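Local coordinates for VC0179-like protein (Escherichia coli, PDB 4XJ6) that probably joins two nucleotides into a cyclic dinucleotide as a magnesium-dependent bacterial homologue of cyclic GMP-AMP synthase, at residues W108-F113 / D191-A196; L154-S159 / A244-V249; D43-A48 / D132-P137. All blocks are in the same frame, centred on the assembly; numbering follows the deposited sequence.

Contact 1 of 3, residues W108-F113 / D191-A196. With MG (magnesium ion), chain C; GH3 (3'-deoxy-guanosine-5'-triphosphate), chain D; GH3 (3'-deoxy-guanosine-5'-triphosphate), chain E.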
loop_
_atom_site.group_PDB
_atom_site.type_symbol
_atom_site.label_atom_id
_atom_site.label_comp_id
_atom_site.label_asym_id
_atom_site.label_seq_id
_atom_site.Cartn_x
_atom_site.Cartn_y
_atom_site.Cartn_z
ATOM N N TRP A 108 -1.687 12.581 -1.898
ATOM C CA TRP A 108 -0.928 11.946 -2.967
ATOM C C TRP A 108 -0.900 10.438 -2.770
ATOM O O TRP A 108 -0.565 9.948 -1.692
ATOM C CB TRP A 108 0.500 12.500 -3.033
ATOM C CG TRP A 108 0.564 13.933 -3.469
ATOM C CD1 TRP A 108 0.129 14.447 -4.655
ATOM C CD2 TRP A 108 1.107 15.036 -2.729
ATOM N NE1 TRP A 108 0.359 15.801 -4.698
ATOM C CE2 TRP A 108 0.959 16.188 -3.526
ATOM C CE3 TRP A 108 1.702 15.164 -1.468
ATOM C CZ2 TRP A 108 1.381 17.447 -3.111
ATOM C CZ3 TRP A 108 2.119 16.417 -1.055
ATOM C CH2 TRP A 108 1.957 17.542 -1.875
ATOM N N THR A 109 -1.256 9.708 -3.820
ATOM C CA THR A 109 -1.284 8.253 -3.772
ATOM C C THR A 109 0.121 7.663 -3.879
ATOM O O THR A 109 0.925 8.081 -4.714
ATOM C CB THR A 109 -2.169 7.677 -4.896
ATOM O OG1 THR A 109 -3.475 8.261 -4.820
ATOM C CG2 THR A 109 -2.289 6.170 -4.768
ATOM N N GLN A 110 0.416 6.698 -3.015
ATOM C CA GLN A 110 1.661 5.947 -3.099
ATOM C C GLN A 110 1.332 4.494 -3.431
ATOM O O GLN A 110 0.164 4.120 -3.500
ATOM C CB GLN A 110 2.444 6.048 -1.787
ATOM C CG GLN A 110 1.824 5.264 -0.646
ATOM C CD GLN A 110 2.306 5.716 0.714
ATOM O OE1 GLN A 110 2.173 6.885 1.077
ATOM N NE2 GLN A 110 2.865 4.788 1.481
ATOM N N GLY A 111 2.354 3.678 -3.653
ATOM C CA GLY A 111 2.135 2.259 -3.862
ATOM C C GLY A 111 1.682 1.869 -5.257
ATOM O O GLY A 111 1.859 2.621 -6.215
ATOM N N SER A 112 1.077 0.686 -5.352
ATOM C CA SER A 112 0.794 0.033 -6.629
ATOM C C SER A 112 -0.203 0.780 -7.511
ATOM O O SER A 112 -0.219 0.594 -8.727
ATOM C CB SER A 112 0.280 -1.388 -6.384
ATOM O OG SER A 112 -0.989 -1.375 -5.756
ATOM N N PHE A 113 -1.040 1.616 -6.907
ATOM C CA PHE A 113 -1.997 2.390 -7.689
ATOM C C PHE A 113 -1.308 3.593 -8.314
ATOM O O PHE A 113 -1.858 4.241 -9.204
ATOM C CB PHE A 113 -3.177 2.846 -6.827
ATOM C CG PHE A 113 -4.342 3.369 -7.622
ATOM C CD1 PHE A 113 -5.200 2.496 -8.272
ATOM C CD2 PHE A 113 -4.585 4.731 -7.716
ATOM C CE1 PHE A 113 -6.275 2.968 -9.004
ATOM C CE2 PHE A 113 -5.663 5.210 -8.448
ATOM C CZ PHE A 113 -6.507 4.326 -9.090
ATOM N N ASP A 191 -5.888 2.784 2.336
ATOM C CA ASP A 191 -4.950 3.081 3.411
ATOM C C ASP A 191 -4.596 4.565 3.424
ATOM O O ASP A 191 -4.261 5.147 2.392
ATOM C CB ASP A 191 -3.688 2.232 3.273
ATOM C CG ASP A 191 -3.915 0.788 3.679
ATOM O OD1 ASP A 191 -4.899 0.525 4.403
ATOM O OD2 ASP A 191 -3.111 -0.085 3.286
ATOM N N VAL A 192 -4.671 5.172 4.604
ATOM C CA VAL A 192 -4.387 6.595 4.747
ATOM C C VAL A 192 -3.234 6.838 5.718
ATOM O O VAL A 192 -3.452 7.122 6.898
ATOM C CB VAL A 192 -5.624 7.374 5.235
ATOM C CG1 VAL A 192 -5.380 8.875 5.136
ATOM C CG2 VAL A 192 -6.857 6.968 4.435
ATOM N N PRO A 193 -1.995 6.709 5.228
ATOM C CA PRO A 193 -0.859 7.116 6.055
ATOM C C PRO A 193 -0.852 8.633 6.220
ATOM O O PRO A 193 -1.180 9.351 5.276
ATOM C CB PRO A 193 0.350 6.626 5.257
ATOM C CG PRO A 193 -0.126 6.574 3.844
ATOM C CD PRO A 193 -1.573 6.179 3.919
ATOM N N MET A 194 -0.508 9.110 7.411
ATOM C CA MET A 194 -0.510 10.543 7.685
ATOM C C MET A 194 0.909 11.096 7.705
ATOM O O MET A 194 1.762 10.608 8.444
ATOM C CB MET A 194 -1.207 10.830 9.018
ATOM C CG MET A 194 -1.236 12.302 9.397
ATOM S SD MET A 194 -2.399 13.247 8.402
ATOM C CE MET A 194 -1.588 14.842 8.370
ATOM N N TYR A 195 1.155 12.120 6.894
ATOM C CA TYR A 195 2.492 12.690 6.778
ATOM C C TYR A 195 2.572 14.140 7.221
ATOM O O TYR A 195 1.622 14.905 7.068
ATOM C CB TYR A 195 2.993 12.594 5.337
ATOM C CG TYR A 195 3.134 11.187 4.816
ATOM C CD1 TYR A 195 4.320 10.482 4.977
ATOM C CD2 TYR A 195 2.086 10.568 4.149
ATOM C CE1 TYR A 195 4.458 9.198 4.497
ATOM C CE2 TYR A 195 2.212 9.284 3.661
ATOM C CZ TYR A 195 3.400 8.603 3.839
ATOM O OH TYR A 195 3.535 7.321 3.358
ATOM N N ALA A 196 3.730 14.504 7.762
ATOM C CA ALA A 196 4.071 15.898 8.001
ATOM C C ALA A 196 5.221 16.290 7.081
ATOM O O ALA A 196 6.206 15.561 6.961
ATOM C CB ALA A 196 4.441 16.124 9.454
HETATM MG MG MG C . -1.864 -0.708 1.554
HETATM P PG GH3 D . -0.187 -3.782 -3.300
HETATM O O1G GH3 D . -0.084 -5.200 -2.793
HETATM O O2G GH3 D . -0.821 -2.889 -2.263
HETATM O O3G GH3 D . -1.040 -3.757 -4.544
HETATM O O3B GH3 D . 1.304 -3.279 -3.644
HETATM P PB GH3 D . 1.923 -1.915 -3.043
HETATM O O1B GH3 D . 3.035 -1.435 -3.942
HETATM O O2B GH3 D . 0.890 -0.823 -2.934
HETATM O O3A GH3 D . 2.534 -2.335 -1.609
HETATM P PA GH3 D . 1.940 -1.807 -0.211
HETATM O O1A GH3 D . 2.216 -2.838 0.859
HETATM O O2A GH3 D . 0.466 -1.504 -0.302
HETATM O "O5'" GH3 D . 2.738 -0.449 0.126
HETATM C "C5'" GH3 D . 2.403 0.770 -0.495
HETATM C "C4'" GH3 D . 3.545 1.759 -0.306
HETATM O "O4'" GH3 D . 3.900 1.806 1.060
HETATM C "C3'" GH3 D . 4.804 1.385 -1.067
HETATM C "C2'" GH3 D . 5.913 1.886 -0.167
HETATM O "O2'" GH3 D . 6.313 3.174 -0.575
HETATM C "C1'" GH3 D . 5.296 1.960 1.220
HETATM N N9 GH3 D . 5.790 0.828 2.016
HETATM C C8 GH3 D . 5.073 -0.300 2.317
HETATM N N7 GH3 D . 5.844 -1.119 3.071
HETATM C C5 GH3 D . 7.044 -0.516 3.260
HETATM C C6 GH3 D . 8.187 -0.901 3.948
HETATM O O6 GH3 D . 8.217 -1.982 4.532
HETATM N N1 GH3 D . 9.284 -0.068 3.971
HETATM C C2 GH3 D . 9.246 1.143 3.315
HETATM N N2 GH3 D . 10.309 1.945 3.343
HETATM N N3 GH3 D . 8.106 1.521 2.634
HETATM C C4 GH3 D . 7.022 0.709 2.604
HETATM O O3A GH3 E . -0.238 -3.331 6.509
HETATM P PA GH3 E . 0.905 -2.353 7.081
HETATM O O1A GH3 E . 2.255 -2.901 6.686
HETATM O O2A GH3 E . 0.802 -2.166 8.578
HETATM O "O5'" GH3 E . 0.654 -0.969 6.299
HETATM C "C5'" GH3 E . -0.069 -0.955 5.087
HETATM C "C4'" GH3 E . 0.039 0.428 4.462
HETATM O "O4'" GH3 E . 0.861 1.245 5.266
HETATM C "C3'" GH3 E . 0.669 0.433 3.080
HETATM C "C2'" GH3 E . 1.409 1.762 3.033
HETATM O "O2'" GH3 E . 0.613 2.740 2.403
HETATM C "C1'" GH3 E . 1.620 2.151 4.486
HETATM N N9 GH3 E . 3.027 1.918 4.843
HETATM C C8 GH3 E . 3.487 0.755 5.406
HETATM N N7 GH3 E . 4.812 0.879 5.615
HETATM C C5 GH3 E . 5.200 2.108 5.205
HETATM C C6 GH3 E . 6.442 2.725 5.206
HETATM O O6 GH3 E . 7.424 2.124 5.637
HETATM N N1 GH3 E . 6.566 4.008 4.721
HETATM C C2 GH3 E . 5.454 4.667 4.239
HETATM N N2 GH3 E . 5.586 5.909 3.773
HETATM N N3 GH3 E . 4.218 4.043 4.243
HETATM C C4 GH3 E . 4.089 2.781 4.718
HETATM O O HOH W 1 -0.956 -2.430 2.291
#

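Contact 2 of 3, residues L154-S159 / A244-V249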
loop_
_atom_site.group_PDB
_atom_site.type_symbol
_atom_site.label_atom_id
_atom_site.label_comp_id
_atom_site.label_asym_id
_atom_site.label_seq_id
_atom_site.Cartn_x
_atom_site.Cartn_y
_atom_site.Cartn_z
ATOM N N LEU A 154 -5.873 11.617 14.817
ATOM C CA LEU A 154 -7.273 11.661 15.231
ATOM C C LEU A 154 -8.158 12.306 14.169
ATOM O O LEU A 154 -9.351 12.020 14.089
ATOM C CB LEU A 154 -7.420 12.411 16.556
ATOM C CG LEU A 154 -7.060 11.623 17.816
ATOM C CD1 LEU A 154 -7.265 12.478 19.058
ATOM C CD2 LEU A 154 -7.875 10.337 17.895
ATOM N N LEU A 155 -7.568 13.179 13.360
ATOM C CA LEU A 155 -8.296 13.812 12.266
ATOM C C LEU A 155 -8.506 12.837 11.113
ATOM O O LEU A 155 -9.526 12.882 10.427
ATOM C CB LEU A 155 -7.560 15.056 11.773
ATOM C CG LEU A 155 -7.469 16.213 12.769
ATOM C CD1 LEU A 155 -6.874 17.438 12.100
ATOM C CD2 LEU A 155 -8.834 16.531 13.361
ATOM N N VAL A 156 -7.531 11.959 10.905
ATOM C CA VAL A 156 -7.659 10.902 9.914
ATOM C C VAL A 156 -8.713 9.906 10.374
ATOM O O VAL A 156 -9.576 9.493 9.595
ATOM C CB VAL A 156 -6.321 10.180 9.675
ATOM C CG1 VAL A 156 -6.536 8.925 8.852
ATOM C CG2 VAL A 156 -5.331 11.110 8.991
ATOM N N ASP A 157 -8.638 9.531 11.648
ATOM C CA ASP A 157 -9.606 8.618 12.241
ATOM C C ASP A 157 -11.013 9.193 12.149
ATOM O O ASP A 157 -11.962 8.480 11.832
ATOM C CB ASP A 157 -9.253 8.326 13.699
ATOM C CG ASP A 157 -8.037 7.435 13.838
ATOM O OD1 ASP A 157 -7.533 6.952 12.805
ATOM O OD2 ASP A 157 -7.597 7.206 14.985
ATOM N N THR A 158 -11.134 10.489 12.417
ATOM C CA THR A 158 -12.411 11.185 12.309
ATOM C C THR A 158 -13.016 11.028 10.919
ATOM O O THR A 158 -14.203 10.735 10.777
ATOM C CB THR A 158 -12.260 12.684 12.624
ATOM O OG1 THR A 158 -11.871 12.849 13.993
ATOM C CG2 THR A 158 -13.569 13.413 12.398
ATOM N N SER A 159 -12.187 11.215 9.897
ATOM C CA SER A 159 -12.636 11.111 8.514
ATOM C C SER A 159 -13.164 9.719 8.177
ATOM O O SER A 159 -14.264 9.578 7.644
ATOM C CB SER A 159 -11.499 11.474 7.564
ATOM O OG SER A 159 -11.914 11.369 6.218
ATOM N N ALA A 244 3.494 9.628 10.494
ATOM C CA ALA A 244 2.960 9.519 11.846
ATOM C C ALA A 244 2.620 8.065 12.168
ATOM O O ALA A 244 1.835 7.431 11.464
ATOM C CB ALA A 244 1.736 10.406 12.009
ATOM N N LEU A 245 3.221 7.544 13.233
ATOM C CA LEU A 245 3.045 6.144 13.611
ATOM C C LEU A 245 1.928 5.968 14.638
ATOM O O LEU A 245 1.709 6.827 15.491
ATOM C CB LEU A 245 4.356 5.575 14.151
ATOM C CG LEU A 245 5.540 5.663 13.187
ATOM C CD1 LEU A 245 6.810 5.165 13.850
ATOM C CD2 LEU A 245 5.251 4.871 11.926
ATOM N N ARG A 246 1.229 4.842 14.550
ATOM C CA ARG A 246 0.043 4.609 15.365
ATOM C C ARG A 246 0.283 3.592 16.475
ATOM O O ARG A 246 -0.435 3.576 17.474
ATOM C CB ARG A 246 -1.116 4.152 14.476
ATOM C CG ARG A 246 -1.613 5.222 13.518
ATOM C CD ARG A 246 -2.596 4.649 12.510
ATOM N NE ARG A 246 -3.230 5.694 11.711
ATOM C CZ ARG A 246 -4.407 6.240 11.997
ATOM N NH1 ARG A 246 -5.080 5.838 13.064
ATOM N NH2 ARG A 246 -4.910 7.185 11.214
ATOM N N GLU A 247 1.290 2.745 16.297
ATOM C CA GLU A 247 1.622 1.733 17.294
ATOM C C GLU A 247 3.100 1.794 17.670
ATOM O O GLU A 247 3.930 2.249 16.885
ATOM C CB GLU A 247 1.264 0.336 16.780
ATOM C CG GLU A 247 -0.214 0.150 16.469
ATOM C CD GLU A 247 -1.087 0.282 17.702
ATOM O OE1 GLU A 247 -0.642 -0.134 18.791
ATOM O OE2 GLU A 247 -2.215 0.806 17.582
ATOM N N GLY A 248 3.429 1.334 18.872
ATOM C CA GLY A 248 4.804 1.355 19.330
ATOM C C GLY A 248 5.103 2.556 20.203
ATOM O O GLY A 248 4.194 3.154 20.780
ATOM N N VAL A 249 6.379 2.916 20.295
ATOM C CA VAL A 249 6.808 4.005 21.165
ATOM C C VAL A 249 7.385 5.176 20.375
ATOM O O VAL A 249 7.652 6.239 20.931
ATOM C CB VAL A 249 7.854 3.520 22.184
ATOM C CG1 VAL A 249 7.210 2.584 23.191
ATOM C CG2 VAL A 249 9.007 2.828 21.474
#

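Contact 3 of 3, residues D43-A48 / D132-P137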
loop_
_atom_site.group_PDB
_atom_site.type_symbol
_atom_site.label_atom_id
_atom_site.label_comp_id
_atom_site.label_asym_id
_atom_site.label_seq_id
_atom_site.Cartn_x
_atom_site.Cartn_y
_atom_site.Cartn_z
ATOM N N ASP A 43 -12.805 18.192 4.646
ATOM C CA ASP A 43 -13.861 18.714 5.504
ATOM C C ASP A 43 -13.468 18.669 6.976
ATOM O O ASP A 43 -13.581 19.667 7.687
ATOM C CB ASP A 43 -15.158 17.930 5.289
ATOM C CG ASP A 43 -15.817 18.243 3.963
ATOM O OD1 ASP A 43 -15.507 19.299 3.378
ATOM O OD2 ASP A 43 -16.655 17.437 3.509
ATOM N N VAL A 44 -13.006 17.505 7.424
ATOM C CA VAL A 44 -12.609 17.306 8.816
ATOM C C VAL A 44 -11.517 18.288 9.231
ATOM O O VAL A 44 -11.599 18.921 10.285
ATOM C CB VAL A 44 -12.113 15.863 9.056
ATOM C CG1 VAL A 44 -11.430 15.744 10.411
ATOM C CG2 VAL A 44 -13.267 14.871 8.939
ATOM N N PHE A 45 -10.497 18.413 8.389
ATOM C CA PHE A 45 -9.406 19.344 8.641
ATOM C C PHE A 45 -9.909 20.783 8.673
ATOM O O PHE A 45 -9.475 21.575 9.507
ATOM C CB PHE A 45 -8.308 19.186 7.583
ATOM C CG PHE A 45 -7.193 18.268 7.996
ATOM C CD1 PHE A 45 -7.375 16.894 8.014
ATOM C CD2 PHE A 45 -5.958 18.782 8.356
ATOM C CE1 PHE A 45 -6.345 16.051 8.393
ATOM C CE2 PHE A 45 -4.926 17.942 8.733
ATOM C CZ PHE A 45 -5.121 16.576 8.752
ATOM N N GLN A 46 -10.826 21.117 7.767
ATOM C CA GLN A 46 -11.415 22.452 7.730
ATOM C C GLN A 46 -12.215 22.737 8.995
ATOM O O GLN A 46 -12.095 23.808 9.591
ATOM C CB GLN A 46 -12.310 22.619 6.501
ATOM C CG GLN A 46 -13.110 23.917 6.499
ATOM C CD GLN A 46 -13.964 24.089 5.255
ATOM O OE1 GLN A 46 -13.454 24.387 4.175
ATOM N NE2 GLN A 46 -15.272 23.906 5.405
ATOM N N GLU A 47 -13.037 21.769 9.394
ATOM C CA GLU A 47 -13.841 21.886 10.606
ATOM C C GLU A 47 -12.956 22.057 11.833
ATOM O O GLU A 47 -13.251 22.860 12.719
ATOM C CB GLU A 47 -14.742 20.658 10.773
ATOM C CG GLU A 47 -15.860 20.560 9.746
ATOM C CD GLU A 47 -16.660 19.278 9.875
ATOM O OE1 GLU A 47 -16.085 18.257 10.308
ATOM O OE2 GLU A 47 -17.865 19.295 9.546
ATOM N N ALA A 48 -11.866 21.296 11.875
ATOM C CA ALA A 48 -10.917 21.374 12.977
ATOM C C ALA A 48 -10.186 22.711 12.972
ATOM O O ALA A 48 -9.960 23.307 14.026
ATOM C CB ALA A 48 -9.925 20.223 12.903
ATOM N N ASP A 132 -3.499 6.051 -0.284
ATOM C CA ASP A 132 -3.594 7.493 -0.475
ATOM C C ASP A 132 -3.212 8.235 0.805
ATOM O O ASP A 132 -3.971 8.256 1.773
ATOM C CB ASP A 132 -5.002 7.889 -0.916
ATOM C CG ASP A 132 -5.039 9.254 -1.575
ATOM O OD1 ASP A 132 -4.133 9.542 -2.390
ATOM O OD2 ASP A 132 -5.965 10.038 -1.282
ATOM N N GLY A 133 -2.033 8.847 0.804
ATOM C CA GLY A 133 -1.530 9.527 1.982
ATOM C C GLY A 133 -2.055 10.939 2.146
ATOM O O GLY A 133 -2.309 11.638 1.166
ATOM N N THR A 134 -2.221 11.353 3.398
ATOM C CA THR A 134 -2.596 12.727 3.717
ATOM C C THR A 134 -1.372 13.488 4.219
ATOM O O THR A 134 -0.709 13.060 5.163
ATOM C CB THR A 134 -3.711 12.777 4.772
ATOM O OG1 THR A 134 -4.846 12.044 4.294
ATOM C CG2 THR A 134 -4.112 14.218 5.070
ATOM N N TYR A 135 -1.075 14.612 3.576
ATOM C CA TYR A 135 0.114 15.391 3.903
ATOM C C TYR A 135 -0.253 16.752 4.487
ATOM O O TYR A 135 -1.028 17.501 3.893
ATOM C CB TYR A 135 0.985 15.584 2.661
ATOM C CG TYR A 135 1.565 14.312 2.084
ATOM C CD1 TYR A 135 0.771 13.414 1.381
ATOM C CD2 TYR A 135 2.916 14.025 2.216
ATOM C CE1 TYR A 135 1.303 12.258 0.846
ATOM C CE2 TYR A 135 3.457 12.872 1.685
ATOM C CZ TYR A 135 2.648 11.994 0.999
ATOM O OH TYR A 135 3.179 10.844 0.466
ATOM N N MET A 136 0.311 17.076 5.644
ATOM C CA MET A 136 0.066 18.375 6.258
ATOM C C MET A 136 1.320 19.240 6.238
ATOM O O MET A 136 2.303 18.929 6.909
ATOM C CB MET A 136 -0.424 18.214 7.697
ATOM C CG MET A 136 -0.796 19.527 8.372
ATOM S SD MET A 136 -2.130 20.388 7.518
ATOM C CE MET A 136 -2.200 21.919 8.443
ATOM N N PRO A 137 1.293 20.328 5.456
ATOM C CA PRO A 137 2.377 21.315 5.449
ATOM C C PRO A 137 2.499 22.022 6.798
ATOM O O PRO A 137 1.506 22.518 7.330
ATOM C CB PRO A 137 1.956 22.296 4.347
ATOM C CG PRO A 137 0.981 21.540 3.508
ATOM C CD PRO A 137 0.258 20.642 4.459
#

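Contact 1 of 3, residues W108-F113 / D191-A196
The hydroxyl of Tyr-195 is held from two sides, by Gln-110 and by the guanine of one bound nucleotide. It donates to OE1 of Gln-110, with 2.7 Å between Tyr-195 OH and that oxygen. The donor lies in the carbonyl plane on a lone pair, at a C=O...donor angle of 110°. Tyr-195 OH also accepts from N2 of the chain E 3'-deoxy-GTP, which lies at the edge of the phenol ring and in its plane, though the exact length of that bond is doubtful. Amide and ring are turned 44° against each other, while CG of Pro-193 sits 3.6 Å from Gln-110 OE1.

Gln-110 CG lies between the backbone N and the carbonyl carbon (chi1 72°), and the chain runs on extended, carrying the amide to Tyr-195 and the ligands. Gln-110 NE2 donates to O4' of the chain D ligand over 3.2 Å and also lies close to the chain E base and ribose, so the amide stands between both nucleotides. The segments lie on strands 106-110 and 188-198 of the nucleotidyltransferase sheet and border its nucleotide- and metal-binding site. Further along the 108-113 segment, Ser-112 takes the triphosphate of the chain D ligand, N to O2B at 2.9 Å and OG to O3G at 2.7 Å. Asp-191 OD2 binds magnesium at 2.2 Å, sharing the metal with Asp-129 and Asp-131, and its OD1 is salt-bridged to Arg-180.

Contact 2 of 3, residues L154-S159 / A244-V249
The side chains of Arg-246 and Asp-157 lie antiparallel and overlap at their ends, and the guanidinium meets the carboxylate through a single oxygen. Asp-157 OD1 is straddled by the two terminal nitrogens of the arginine. The stronger arm is the salt-bridge hydrogen bond from Arg-246 NH1 to Asp-157 OD1, 2.7 Å long with an N-H...O angle of 152°. The second arm, from Arg-246 NH2 to the same OD1, is weak at 3.1 Å. NH1 comes to the syn lone pair of OD1, on the side of the other carboxylate oxygen, while OD1 lies close to the guanidinium plane. The planes of the two groups are 38° apart. With both nitrogens directed at OD1, this is a forked grip on one oxygen, not a pairing of two oxygens with two nitrogens; Asp-157 OD2 is 3.4 Å from Arg-246 NH1.

The arginine stretches extended from CG to NE, which carries its charge out of the loop to the helix, and the turn at its last torsion (chi4 -95°) sets the guanidinium edge against the aspartate. Val-156 lies at that same edge, its CG1 3.4 Å from Arg-246 NH2, so an apolar branch and a carboxylate share the rim of one flat group. Arg-246 NH1 also has a long, weak ion pair with Glu-174, which probably adds to the negative field around the guanidinium. On the helix, Asp-157 also packs against Phe-172 of strand 170-174.

The arrangement is a helix-to-loop salt bridge in the nucleotidyltransferase domain: it ties the connection between antiparallel strands 242-244 and 252-254 to helix 149-166, with the side chain of Arg-246 about 9 Å from a bound nucleotide.

Contact 3 of 3, residues D43-A48 / D132-P137
Met-136 and Phe-45 are brought together by a swing of each side chain. CG of Met-136 stands opposite its backbone N (chi1 -176°), and the chain then bends at the next bond, which sets the sulfur beside the ring instead of driving it straight out from the strand. Phe-45 has turned to a chi1 of -95°, away from the staggered values, which lets its ring come up to both Thr-134 and Met-136.

The closest approach is between Phe-45 CE2 and Met-136 SD, 3.9 Å apart. The sulfur lies 5.1 Å from the centroid of the Phe-45 ring and 68° off its normal, so this Met-aromatic contact is oblique, and the two side chains lie alongside each other in opposite senses. Thr-134 reaches another corner of the ring with its methyl group, more loosely: Phe-45 CE1 is 4.4 Å from Thr-134 CG2. Thr-134 and Met-136 are two residues apart on the strand and therefore face the helix together, while Tyr-135 between them points away. No hydrogen bond crosses the contact, which rests on the ring, the sulfur and the threonine methyl, all from buried residues.

This is packing of a helix on one face of the nucleotidyltransferase sheet. Strand 128-138 lies between strands 106-110 and 188-198, and Met-194 of the latter packs on both Phe-45 and Met-136. Leu-155 of helix 149-166 adjoins the phenylalanine, and Tyr-135 on the other face stacks with Tyr-195.

How the contacts relate
All three contacts are largely buried, but they differ in chemistry with their place. Contact 1, nearest the chain's centre, is polar and organised round the nucleotides, with magnesium held close by on Asp-191; contact 3 is apolar helix-on-sheet packing; contact 2 is ionic and reaches a loop whose far part is exposed. Contacts 1 and 3 share one sheet: Tyr-195 N is hydrogen-bonded to Thr-134 O, and Thr-109 OG1 to Asp-132 OD1. Contact 2 joins it through the hydrogen bond between Met-194 O and Ala-244 N, while Val-156 packs on Val-192 and Met-194. Helices 24-57 and 149-166 link contacts 2 and 3, where Leu-155 meets both Val-44 and Phe-45.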